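Long-range contacts in type I modular polyketide synthase (Streptomyces albus subsp. albus, PDB 6IYT), which probably loads an extender unit, apparently ethylmalonyl from its coenzyme A thioester, onto the acyl carrier protein during salinomycin assembly: residues V114-G119 against W439-A444; A231-V236 against L335-P340; A35-D40 against T448-G453. One frame throughout, in Å; residues are numbered along the deposited sequence.

Contact 1 of 3, residues V114-G119 against W439-A444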
ATOM      1  N   VAL A 114     -16.823   8.880 -10.941  1.00 10.81           N
ATOM      2  CA  VAL A 114     -17.682   8.175 -11.874  1.00 11.17           C
ATOM      3  C   VAL A 114     -17.119   6.777 -12.089  1.00  9.83           C
ATOM      4  O   VAL A 114     -15.910   6.609 -12.235  1.00 10.19           O
ATOM      5  CB  VAL A 114     -17.762   8.929 -13.229  1.00 13.95           C
ATOM      6  CG1 VAL A 114     -18.603   8.151 -14.213  1.00 17.46           C
ATOM      7  CG2 VAL A 114     -18.331  10.332 -13.029  1.00 15.12           C
ATOM      8  N   SER A 115     -17.978   5.775 -11.995  1.00 10.56           N
ATOM      9  CA  SER A 115     -17.552   4.383 -12.099  1.00 13.17           C
ATOM     10  C   SER A 115     -16.936   4.117 -13.470  1.00 16.45           C
ATOM     11  O   SER A 115     -17.486   4.556 -14.510  1.00 15.00           O
ATOM     12  CB  SER A 115     -18.718   3.449 -11.834  1.00 16.95           C
ATOM     13  OG  SER A 115     -18.298   2.113 -11.834  1.00 24.34           O
ATOM     14  N   SER A 116     -15.723   3.561 -13.467  1.00 14.98           N
ATOM     15  CA  SER A 116     -14.943   3.396 -14.702  1.00 16.47           C
ATOM     16  C   SER A 116     -14.173   2.078 -14.791  1.00 19.55           C
ATOM     17  O   SER A 116     -13.865   1.649 -15.888  1.00 23.17           O
ATOM     18  CB  SER A 116     -13.976   4.550 -14.891  1.00 17.96           C
ATOM     19  OG  SER A 116     -12.988   4.557 -13.872  1.00 21.81           O
ATOM     20  N   VAL A 117     -13.720   1.519 -13.655  1.00 14.77           N
ATOM     21  CA  VAL A 117     -12.939   0.246 -13.705  1.00 15.91           C
ATOM     22  C   VAL A 117     -13.801  -0.969 -14.007  1.00 16.23           C
ATOM     23  O   VAL A 117     -14.979  -1.005 -13.683  1.00 17.31           O
ATOM     24  CB  VAL A 117     -12.167  -0.022 -12.406  1.00 14.56           C
ATOM     25  CG1 VAL A 117     -11.244   1.128 -12.110  1.00 16.34           C
ATOM     26  CG2 VAL A 117     -13.120  -0.287 -11.254  1.00 14.12           C
ATOM     27  N   SER A 118     -13.218  -1.966 -14.664  1.00 19.22           N
ATOM     28  CA  SER A 118     -13.988  -3.172 -15.020  1.00 22.76           C
ATOM     29  C   SER A 118     -13.139  -4.444 -15.043  1.00 21.81           C
ATOM     30  O   SER A 118     -13.640  -5.536 -15.389  1.00 20.87           O
ATOM     31  CB  SER A 118     -14.684  -2.975 -16.386  1.00 23.06           C
ATOM     32  OG  SER A 118     -13.742  -2.683 -17.410  1.00 24.65           O
ATOM     33  N   GLY A 119     -11.905  -4.341 -14.554  1.00 16.00           N
ATOM     34  CA  GLY A 119     -10.933  -5.432 -14.715  1.00 15.21           C
ATOM     35  C   GLY A 119     -10.553  -6.068 -13.392  1.00 13.51           C
ATOM     36  O   GLY A 119     -11.284  -5.954 -12.396  1.00 12.02           O
ATOM     37  N   TRP A 439     -14.370   3.074  -4.520  1.00  5.64           N
ATOM     38  CA  TRP A 439     -15.770   2.766  -4.852  1.00  5.82           C
ATOM     39  C   TRP A 439     -16.336   3.789  -5.841  1.00  6.50           C
ATOM     40  O   TRP A 439     -17.064   3.420  -6.773  1.00  5.88           O
ATOM     41  CB  TRP A 439     -16.624   2.743  -3.588  1.00  5.22           C
ATOM     42  CG  TRP A 439     -18.134   2.518  -3.833  1.00  4.91           C
ATOM     43  CD1 TRP A 439     -18.758   1.334  -4.203  1.00  5.61           C
ATOM     44  CD2 TRP A 439     -19.145   3.515  -3.835  1.00  4.99           C
ATOM     45  NE1 TRP A 439     -20.120   1.528  -4.292  1.00  5.27           N
ATOM     46  CE2 TRP A 439     -20.376   2.872  -4.116  1.00  5.04           C
ATOM     47  CE3 TRP A 439     -19.152   4.881  -3.571  1.00  4.37           C
ATOM     48  CZ2 TRP A 439     -21.576   3.566  -4.153  1.00  6.03           C
ATOM     49  CZ3 TRP A 439     -20.358   5.563  -3.608  1.00  4.69           C
ATOM     50  CH2 TRP A 439     -21.551   4.895  -3.866  1.00  5.62           C
ATOM     51  N   THR A 440     -15.980   5.060  -5.673  1.00  6.27           N
ATOM     52  CA  THR A 440     -16.524   6.076  -6.564  1.00  7.09           C
ATOM     53  C   THR A 440     -15.981   5.898  -7.959  1.00  8.62           C
ATOM     54  O   THR A 440     -16.585   6.390  -8.920  1.00 10.75           O
ATOM     55  CB  THR A 440     -16.260   7.519  -6.107  1.00  6.52           C
ATOM     56  OG1 THR A 440     -14.853   7.725  -5.976  1.00  7.18           O
ATOM     57  CG2 THR A 440     -16.988   7.826  -4.792  1.00  5.47           C
ATOM     58  N   ARG A 441     -14.872   5.163  -8.089  1.00  8.97           N
ATOM     59  CA  ARG A 441     -14.309   4.831  -9.416  1.00 10.70           C
ATOM     60  C   ARG A 441     -14.727   3.450  -9.908  1.00 10.32           C
ATOM     61  O   ARG A 441     -14.263   3.000 -10.962  1.00 10.97           O
ATOM     62  CB  ARG A 441     -12.779   4.909  -9.402  1.00 13.57           C
ATOM     63  CG  ARG A 441     -12.220   6.295  -9.147  1.00 17.65           C
ATOM     64  CD  ARG A 441     -11.950   7.071 -10.423  1.00 20.98           C
ATOM     65  NE  ARG A 441     -11.301   6.273 -11.469  1.00 21.20           N
ATOM     66  CZ  ARG A 441      -9.984   6.156 -11.630  1.00 21.58           C
ATOM     67  NH1 ARG A 441      -9.141   6.676 -10.750  1.00 21.67           N
ATOM     68  NH2 ARG A 441      -9.526   5.390 -12.593  1.00 25.24           N
ATOM     69  N   GLY A 442     -15.563   2.751  -9.138  1.00  9.28           N
ATOM     70  CA  GLY A 442     -16.252   1.557  -9.662  1.00 10.05           C
ATOM     71  C   GLY A 442     -15.868   0.250  -8.988  1.00  8.98           C
ATOM     72  O   GLY A 442     -16.323  -0.821  -9.389  1.00  8.84           O
ATOM     73  N   VAL A 443     -15.036   0.327  -7.959  1.00  8.41           N
ATOM     74  CA  VAL A 443     -14.612  -0.844  -7.263  1.00  9.07           C
ATOM     75  C   VAL A 443     -15.795  -1.345  -6.444  1.00  9.97           C
ATOM     76  O   VAL A 443     -16.390  -0.581  -5.666  1.00 11.67           O
ATOM     77  CB  VAL A 443     -13.410  -0.566  -6.330  1.00  7.93           C
ATOM     78  CG1 VAL A 443     -13.158  -1.754  -5.413  1.00  9.58           C
ATOM     79  CG2 VAL A 443     -12.161  -0.260  -7.139  1.00  7.72           C
ATOM     80  N   ALA A 444     -16.128  -2.616  -6.615  1.00 10.75           N
ATOM     81  CA  ALA A 444     -17.141  -3.256  -5.784  1.00 13.15           C
ATOM     82  C   ALA A 444     -16.656  -3.260  -4.342  1.00 10.99           C
ATOM     83  O   ALA A 444     -15.644  -3.838  -4.043  1.00 12.57           O
ATOM     84  CB  ALA A 444     -17.389  -4.677  -6.257  1.00 15.52           C
TER

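Contact 2 of 3, residues A231-V236 against L335-P340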
ATOM      1  N   ALA A 231       7.862 -16.125   5.929  1.00  4.73           N
ATOM      2  CA  ALA A 231       7.976 -14.732   5.433  1.00  4.71           C
ATOM      3  C   ALA A 231       8.549 -13.824   6.533  1.00  4.49           C
ATOM      4  O   ALA A 231       9.487 -13.037   6.308  1.00  3.78           O
ATOM      5  CB  ALA A 231       6.601 -14.219   4.971  1.00  4.45           C
ATOM      6  N   ALA A 232       8.024 -13.957   7.727  1.00  5.51           N
ATOM      7  CA  ALA A 232       8.523 -13.194   8.845  1.00  5.89           C
ATOM      8  C   ALA A 232      10.007 -13.420   9.100  1.00  5.97           C
ATOM      9  O   ALA A 232      10.780 -12.468   9.290  1.00  5.76           O
ATOM     10  CB  ALA A 232       7.707 -13.481  10.085  1.00  6.38           C
ATOM     11  N   GLN A 233      10.424 -14.667   9.074  1.00  6.92           N
ATOM     12  CA  GLN A 233      11.795 -14.999   9.301  1.00  6.70           C
ATOM     13  C   GLN A 233      12.719 -14.482   8.190  1.00  6.10           C
ATOM     14  O   GLN A 233      13.817 -13.997   8.486  1.00  6.61           O
ATOM     15  CB  GLN A 233      11.958 -16.515   9.487  1.00  7.52           C
ATOM     16  CG  GLN A 233      13.313 -16.912  10.000  1.00  8.63           C
ATOM     17  CD  GLN A 233      13.425 -18.401  10.329  1.00 11.01           C
ATOM     18  OE1 GLN A 233      12.465 -19.149  10.237  1.00 12.22           O
ATOM     19  NE2 GLN A 233      14.581 -18.793  10.821  1.00 14.82           N
ATOM     20  N   VAL A 234      12.243 -14.479   6.940  1.00  5.74           N
ATOM     21  CA  VAL A 234      13.012 -13.909   5.849  1.00  5.23           C
ATOM     22  C   VAL A 234      13.256 -12.427   6.078  1.00  5.61           C
ATOM     23  O   VAL A 234      14.402 -11.944   5.951  1.00  5.57           O
ATOM     24  CB  VAL A 234      12.363 -14.110   4.481  1.00  5.58           C
ATOM     25  CG1 VAL A 234      13.106 -13.349   3.435  1.00  6.31           C
ATOM     26  CG2 VAL A 234      12.312 -15.579   4.097  1.00  5.53           C
ATOM     27  N   VAL A 235      12.207 -11.682   6.381  1.00  5.09           N
ATOM     28  CA  VAL A 235      12.380 -10.234   6.510  1.00  5.17           C
ATOM     29  C   VAL A 235      13.227  -9.858   7.729  1.00  4.95           C
ATOM     30  O   VAL A 235      14.079  -8.969   7.633  1.00  5.43           O
ATOM     31  CB  VAL A 235      11.048  -9.444   6.485  1.00  5.47           C
ATOM     32  CG1 VAL A 235      10.247  -9.665   7.740  1.00  6.37           C
ATOM     33  CG2 VAL A 235      11.337  -7.957   6.308  1.00  5.46           C
ATOM     34  N   VAL A 236      13.119 -10.627   8.807  1.00  4.14           N
ATOM     35  CA  VAL A 236      13.924 -10.381   9.997  1.00  4.50           C
ATOM     36  C   VAL A 236      15.397 -10.669   9.710  1.00  5.18           C
ATOM     37  O   VAL A 236      16.250  -9.839   9.948  1.00  4.37           O
ATOM     38  CB  VAL A 236      13.459 -11.225  11.203  1.00  4.57           C
ATOM     39  CG1 VAL A 236      14.491 -11.134  12.352  1.00  5.25           C
ATOM     40  CG2 VAL A 236      12.104 -10.748  11.695  1.00  4.83           C
ATOM     41  N   LEU A 335      18.800 -18.130   4.647  1.00  6.27           N
ATOM     42  CA  LEU A 335      17.413 -18.305   4.162  1.00  6.57           C
ATOM     43  C   LEU A 335      17.120 -19.703   3.627  1.00  8.11           C
ATOM     44  O   LEU A 335      16.074 -19.928   3.027  1.00  7.96           O
ATOM     45  CB  LEU A 335      17.132 -17.281   3.053  1.00  7.13           C
ATOM     46  CG  LEU A 335      17.335 -15.794   3.434  1.00  6.93           C
ATOM     47  CD1 LEU A 335      16.822 -14.899   2.316  1.00  7.08           C
ATOM     48  CD2 LEU A 335      16.660 -15.430   4.742  1.00  8.13           C
ATOM     49  N   SER A 336      18.006 -20.656   3.907  1.00  9.59           N
ATOM     50  CA  SER A 336      17.851 -22.023   3.373  1.00 11.67           C
ATOM     51  C   SER A 336      16.629 -22.755   3.968  1.00 10.45           C
ATOM     52  O   SER A 336      16.159 -23.749   3.409  1.00 11.11           O
ATOM     53  CB  SER A 336      19.107 -22.833   3.649  1.00 14.33           C
ATOM     54  OG  SER A 336      19.372 -22.884   5.050  1.00 20.37           O
ATOM     55  N   PHE A 337      16.123 -22.264   5.082  1.00  8.78           N
ATOM     56  CA  PHE A 337      14.927 -22.863   5.733  1.00  8.89           C
ATOM     57  C   PHE A 337      13.647 -22.736   4.913  1.00  8.65           C
ATOM     58  O   PHE A 337      12.645 -23.380   5.223  1.00  8.37           O
ATOM     59  CB  PHE A 337      14.712 -22.237   7.109  1.00  8.41           C
ATOM     60  CG  PHE A 337      14.360 -20.773   7.061  1.00  7.58           C
ATOM     61  CD1 PHE A 337      13.046 -20.360   6.811  1.00  7.26           C
ATOM     62  CD2 PHE A 337      15.342 -19.815   7.141  1.00  7.78           C
ATOM     63  CE1 PHE A 337      12.724 -19.018   6.750  1.00  7.40           C
ATOM     64  CE2 PHE A 337      15.014 -18.453   7.053  1.00  7.67           C
ATOM     65  CZ  PHE A 337      13.715 -18.072   6.796  1.00  6.50           C
ATOM     66  N   VAL A 338      13.603 -21.755   4.012  1.00  8.36           N
ATOM     67  CA  VAL A 338      12.338 -21.368   3.385  1.00  9.25           C
ATOM     68  C   VAL A 338      11.689 -22.533   2.649  1.00  8.99           C
ATOM     69  O   VAL A 338      12.355 -23.295   1.976  1.00  8.89           O
ATOM     70  CB  VAL A 338      12.531 -20.190   2.404  1.00 13.07           C
ATOM     71  CG1 VAL A 338      11.241 -19.905   1.685  1.00 20.48           C
ATOM     72  CG2 VAL A 338      12.964 -18.969   3.171  1.00 13.05           C
ATOM     73  N   GLU A 339      10.379 -22.689   2.835  1.00  8.24           N
ATOM     74  CA  GLU A 339       9.618 -23.705   2.119  1.00  8.28           C
ATOM     75  C   GLU A 339       8.493 -23.067   1.314  1.00  7.90           C
ATOM     76  O   GLU A 339       7.318 -23.072   1.744  1.00  8.29           O
ATOM     77  CB  GLU A 339       9.032 -24.705   3.097  1.00 10.11           C
ATOM     78  CG  GLU A 339      10.087 -25.441   3.876  1.00 12.16           C
ATOM     79  CD  GLU A 339      10.813 -26.505   3.051  1.00 14.98           C
ATOM     80  OE1 GLU A 339      10.440 -26.726   1.893  1.00 17.48           O
ATOM     81  OE2 GLU A 339      11.756 -27.127   3.576  1.00 16.98           O
ATOM     82  N   PRO A 340       8.833 -22.510   0.170  1.00  6.46           N
ATOM     83  CA  PRO A 340       7.832 -21.893  -0.682  1.00  6.87           C
ATOM     84  C   PRO A 340       6.861 -22.910  -1.246  1.00  6.64           C
ATOM     85  O   PRO A 340       7.211 -24.096  -1.393  1.00  5.88           O
ATOM     86  CB  PRO A 340       8.659 -21.270  -1.808  1.00  6.92           C
ATOM     87  CG  PRO A 340       9.904 -22.099  -1.871  1.00  6.54           C
ATOM     88  CD  PRO A 340      10.173 -22.501  -0.449  1.00  5.85           C
TER

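Contact 3 of 3, residues A35-D40 against T448-G453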
ATOM      1  N   ALA A  35     -14.867  -6.616  14.042  1.00 11.38           N
ATOM      2  CA  ALA A  35     -15.475  -5.543  13.269  1.00  9.58           C
ATOM      3  C   ALA A  35     -14.367  -4.775  12.583  1.00  8.18           C
ATOM      4  O   ALA A  35     -13.292  -4.620  13.149  1.00  7.74           O
ATOM      5  CB  ALA A  35     -16.248  -4.612  14.189  1.00  9.70           C
ATOM      6  N   LEU A  36     -14.705  -4.103  11.484  1.00  6.57           N
ATOM      7  CA  LEU A  36     -13.781  -3.172  10.861  1.00  7.56           C
ATOM      8  C   LEU A  36     -13.415  -2.026  11.803  1.00  7.66           C
ATOM      9  O   LEU A  36     -12.249  -1.695  11.937  1.00  7.71           O
ATOM     10  CB  LEU A  36     -14.338  -2.631   9.522  1.00  8.95           C
ATOM     11  CG  LEU A  36     -13.474  -1.566   8.823  1.00 11.31           C
ATOM     12  CD1 LEU A  36     -12.071  -2.070   8.544  1.00 14.15           C
ATOM     13  CD2 LEU A  36     -14.117  -1.114   7.517  1.00 14.73           C
ATOM     14  N   PHE A  37     -14.426  -1.422  12.456  1.00  7.80           N
ATOM     15  CA  PHE A  37     -14.196  -0.333  13.413  1.00  8.77           C
ATOM     16  C   PHE A  37     -14.864  -0.625  14.760  1.00  9.99           C
ATOM     17  O   PHE A  37     -15.960  -1.210  14.805  1.00 11.77           O
ATOM     18  CB  PHE A  37     -14.728   0.981  12.852  1.00  9.74           C
ATOM     19  CG  PHE A  37     -14.088   1.389  11.559  1.00  9.11           C
ATOM     20  CD1 PHE A  37     -12.736   1.625  11.496  1.00  9.44           C
ATOM     21  CD2 PHE A  37     -14.839   1.551  10.426  1.00 11.11           C
ATOM     22  CE1 PHE A  37     -12.146   2.062  10.329  1.00  9.92           C
ATOM     23  CE2 PHE A  37     -14.248   1.955   9.235  1.00 10.00           C
ATOM     24  CZ  PHE A  37     -12.898   2.194   9.190  1.00 10.11           C
ATOM     25  N   SER A  38     -14.226  -0.171  15.837  1.00 10.45           N
ATOM     26  CA  SER A  38     -14.825  -0.198  17.162  1.00 13.19           C
ATOM     27  C   SER A  38     -15.217   1.212  17.609  1.00 14.66           C
ATOM     28  O   SER A  38     -14.844   2.201  16.992  1.00 13.96           O
ATOM     29  CB  SER A  38     -13.825  -0.763  18.159  1.00 14.15           C
ATOM     30  OG  SER A  38     -12.620  -0.007  18.098  1.00 14.60           O
ATOM     31  N   GLY A  39     -15.961   1.291  18.705  1.00 14.72           N
ATOM     32  CA  GLY A  39     -16.361   2.587  19.275  1.00 15.11           C
ATOM     33  C   GLY A  39     -17.294   3.390  18.376  1.00 16.27           C
ATOM     34  O   GLY A  39     -18.235   2.846  17.781  1.00 15.77           O
ATOM     35  N   ASP A  40     -16.972   4.675  18.210  1.00 17.77           N
ATOM     36  CA  ASP A  40     -17.885   5.637  17.583  1.00 22.18           C
ATOM     37  C   ASP A  40     -17.147   6.474  16.536  1.00 19.26           C
ATOM     38  O   ASP A  40     -17.045   7.686  16.661  1.00 19.26           O
ATOM     39  CB  ASP A  40     -18.493   6.549  18.641  1.00 25.22           C
ATOM     40  CG  ASP A  40     -19.534   5.846  19.480  1.00 35.42           C
ATOM     41  OD1 ASP A  40     -20.458   5.253  18.894  1.00 37.44           O
ATOM     42  OD2 ASP A  40     -19.411   5.861  20.722  1.00 51.47           O
ATOM     43  N   THR A 448     -21.773  -2.086   3.681  1.00 10.19           N
ATOM     44  CA  THR A 448     -22.533  -2.583   4.836  1.00 12.60           C
ATOM     45  C   THR A 448     -21.602  -3.091   5.955  1.00 12.06           C
ATOM     46  O   THR A 448     -21.897  -2.928   7.142  1.00 10.89           O
ATOM     47  CB  THR A 448     -23.485  -3.700   4.415  1.00 15.77           C
ATOM     48  OG1 THR A 448     -24.495  -3.149   3.548  1.00 18.39           O
ATOM     49  CG2 THR A 448     -24.123  -4.344   5.624  1.00 23.23           C
ATOM     50  N   ALA A 449     -20.465  -3.648   5.575  1.00 10.62           N
ATOM     51  CA  ALA A 449     -19.517  -4.186   6.549  1.00  9.36           C
ATOM     52  C   ALA A 449     -18.888  -3.091   7.434  1.00  9.62           C
ATOM     53  O   ALA A 449     -18.473  -3.351   8.562  1.00  9.21           O
ATOM     54  CB  ALA A 449     -18.433  -4.994   5.840  1.00 10.41           C
ATOM     55  N   VAL A 450     -18.872  -1.850   6.954  1.00  9.28           N
ATOM     56  CA  VAL A 450     -18.405  -0.733   7.761  1.00  9.27           C
ATOM     57  C   VAL A 450     -19.239  -0.564   9.041  1.00  9.31           C
ATOM     58  O   VAL A 450     -18.751  -0.047  10.041  1.00 10.87           O
ATOM     59  CB  VAL A 450     -18.421   0.593   6.930  1.00 10.42           C
ATOM     60  CG1 VAL A 450     -18.202   1.784   7.806  1.00 10.78           C
ATOM     61  CG2 VAL A 450     -17.374   0.525   5.845  1.00 10.19           C
ATOM     62  N   PHE A 451     -20.515  -0.949   8.982  1.00  8.20           N
ATOM     63  CA  PHE A 451     -21.421  -0.700  10.066  1.00  9.49           C
ATOM     64  C   PHE A 451     -21.514  -1.862  11.070  1.00 11.01           C
ATOM     65  O   PHE A 451     -22.268  -1.775  12.057  1.00 11.56           O
ATOM     66  CB  PHE A 451     -22.806  -0.359   9.527  1.00  8.56           C
ATOM     67  CG  PHE A 451     -22.847   0.912   8.753  1.00  8.13           C
ATOM     68  CD1 PHE A 451     -22.934   2.141   9.411  1.00  8.40           C
ATOM     69  CD2 PHE A 451     -22.626   0.906   7.383  1.00  8.26           C
ATOM     70  CE1 PHE A 451     -22.806   3.322   8.714  1.00  8.35           C
ATOM     71  CE2 PHE A 451     -22.514   2.093   6.682  1.00  7.61           C
ATOM     72  CZ  PHE A 451     -22.620   3.290   7.337  1.00  8.17           C
ATOM     73  N   ALA A 452     -20.675  -2.874  10.890  1.00 12.25           N
ATOM     74  CA  ALA A 452     -20.641  -4.028  11.820  1.00 13.04           C
ATOM     75  C   ALA A 452     -20.369  -3.548  13.242  1.00 14.01           C
ATOM     76  O   ALA A 452     -19.473  -2.717  13.470  1.00 11.64           O
ATOM     77  CB  ALA A 452     -19.595  -5.021  11.390  1.00 12.82           C
ATOM     78  N   GLY A 453     -21.273  -3.925  14.159  1.00 12.90           N
ATOM     79  CA  GLY A 453     -21.087  -3.673  15.581  1.00 16.53           C
ATOM     80  C   GLY A 453     -21.643  -2.339  16.048  1.00 17.19           C
ATOM     81  O   GLY A 453     -21.499  -1.979  17.218  1.00 17.39           O
TER
HETATM   82  O   HOH W   1     -16.803  -5.226   9.666  1.00 13.94           O
HETATM   83  O   HOH W   2     -17.277  -1.929  11.838  1.00  7.83           O

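Contact 1 of 3, residues V114-G119 against W439-A444
The carbonyl oxygen of Arg-441 is gripped by two consecutive amides of the facing loop, those of Ser-116 and Val-117. Ser-116 N reaches Arg-441 O at 3.0 Å from well above the carbonyl plane, 62° out of it. Val-117 N, 3.1 Å from Arg-441 O, instead comes almost straight down the C=O bond, and its N-H points at the oxygen with an angle of 176°. The two donors therefore share one acceptor from different directions, so that one oxygen holds two successive amides of the loop.

Arg-441 also reaches back with its side chain. The chain bends at its second and third torsions, and the edge of the guanidinium group turns toward Ser-116: NE makes a weak bond to OG at 3.4 Å, in the guanidinium plane. NH2 has a firmer partner in the carbonyl of Val-415.

Much of the remaining contact falls on Gly-442. Ser-115 OG, carried anti to its own amide nitrogen (chi1 -176°), lies against Gly-442 CA at 3.0 Å, a close approach possible because that alpha carbon bears no side chain. Further along, Val-117 CG2 packs on Gly-442 C at 3.6 Å and reaches Val-443 CG2 at 4.2 Å; both valines also touch Leu-416 and Val-390, on two strands of the parallel sheet.

Gly-442 N bonds back to Trp-439 O at 2.9 Å, and Gly-442 has positive phi. This is the Schellman motif that ends helix 428-439; here the carbonyl just before its glycine receives the loop leading into strand 120-125, joining the helix end to the central alpha/beta sheet of the acyltransferase domain.

Contact 2 of 3, residues A231-V236 against L335-P340
Gln-233 lays its side-chain amide flat on the ring of Phe-337, an amide-pi stack with the two planes only 13° apart. CD of Gln-233 sits over the centre of the Phe-337 ring, 3.5 Å above it. OE1 lies above the CE1 side and NE2 above the CE2 side, while CG of Gln-233 comes within 3.4 Å of Phe-337 CZ. CG lies opposite the backbone N (chi1 -168°) and the chain runs on extended, bringing the amide over the ring as the phenylalanine arrives from the opposite direction. The other face of the ring has CG2 of Val-338 near its rim, and the backbone N of Val-234 stands at the ring's edge, in its plane.

Apolar packing centres on Val-234, whose two methyls divide the work. CG2 meets Val-338 CG2 at 3.6 Å and also touches Phe-337 CZ at 3.9 Å. CG1 turns to Leu-335, approaching its CD1 at 4.2 Å, and Leu-335 CD2 rests on the alpha carbon of Val-234.

No hydrogen bond crosses between the two segments, but Glu-339 N does bond to the carboxylate of Asp-230, one residue before the helical segment. On the helix side, Val-234 packs on Ile-217 of helix 215-223 and Val-235 on Gln-185 and Phe-189 of helix 181-200; on the loop side, Leu-335, just after helix 328-334, packs on Trp-366 of helix 363-371.

Contact 3 of 3, residues A35-D40 against T448-G453
Ala-35 and Leu-36 run past the turns at 449-452, with the alpha carbons of Ala-35 and Ala-452 5.6 Å apart, and no direct hydrogen bond joins the backbones. Residues 448-450 have helical backbone angles, and two waters bridge the backbones. One accepts from Leu-36 N and donates to Ala-449 O, at 2.7 Å. The other accepts from Phe-37 N at 3.0 Å and lies within bonding distance of both Val-450 O and Ala-452 O, although it has fewer protons than acceptors around it.

The side chains close the contact on either side of the two waters. Ala-35 CB rests on Ala-452 O at 3.8 Å. Leu-36, its CG anti to the amide nitrogen (chi1 176°), pushes CD2 against Val-450 CG2 at 4.0 Å, the two chains slanting across each other. The same leucine lays CG over the centre of the Phe-37 ring, 3.6 Å above it. Phe-37 meets Val-450 by its edge, CE2 to CG1 at 4.2 Å, and its ring also packs on Pro-428, Val-431 and Leu-432 of helix 428-439.

This meeting of the fragment's two ends is consistent with modular polyketide synthases, where the segment after the acyltransferase wraps back over it and the linker domain before it.

In the fold
Along the chain the contacts are nested: contact 3 closes the outermost loop, contact 1 lies within it, and contact 2 within both. Contacts 1 and 3 have centres about 23 Å apart and share helix 428-439: contact 1 takes the turn at its end, while residues 35-40 pack on its flank. Contact 2 stands apart, its centre about 37 Å from that of contact 1, across the chain's centre, and about 35 Å from that of contact 3. It joins helix 228-245 to the loop after helix 328-334, near helix 215-223, which follows a probable nucleophile elbow. Contacts 1 and 3 thus link distant chain positions around helix 428-439, while contact 2 lies within the acyltransferase domain.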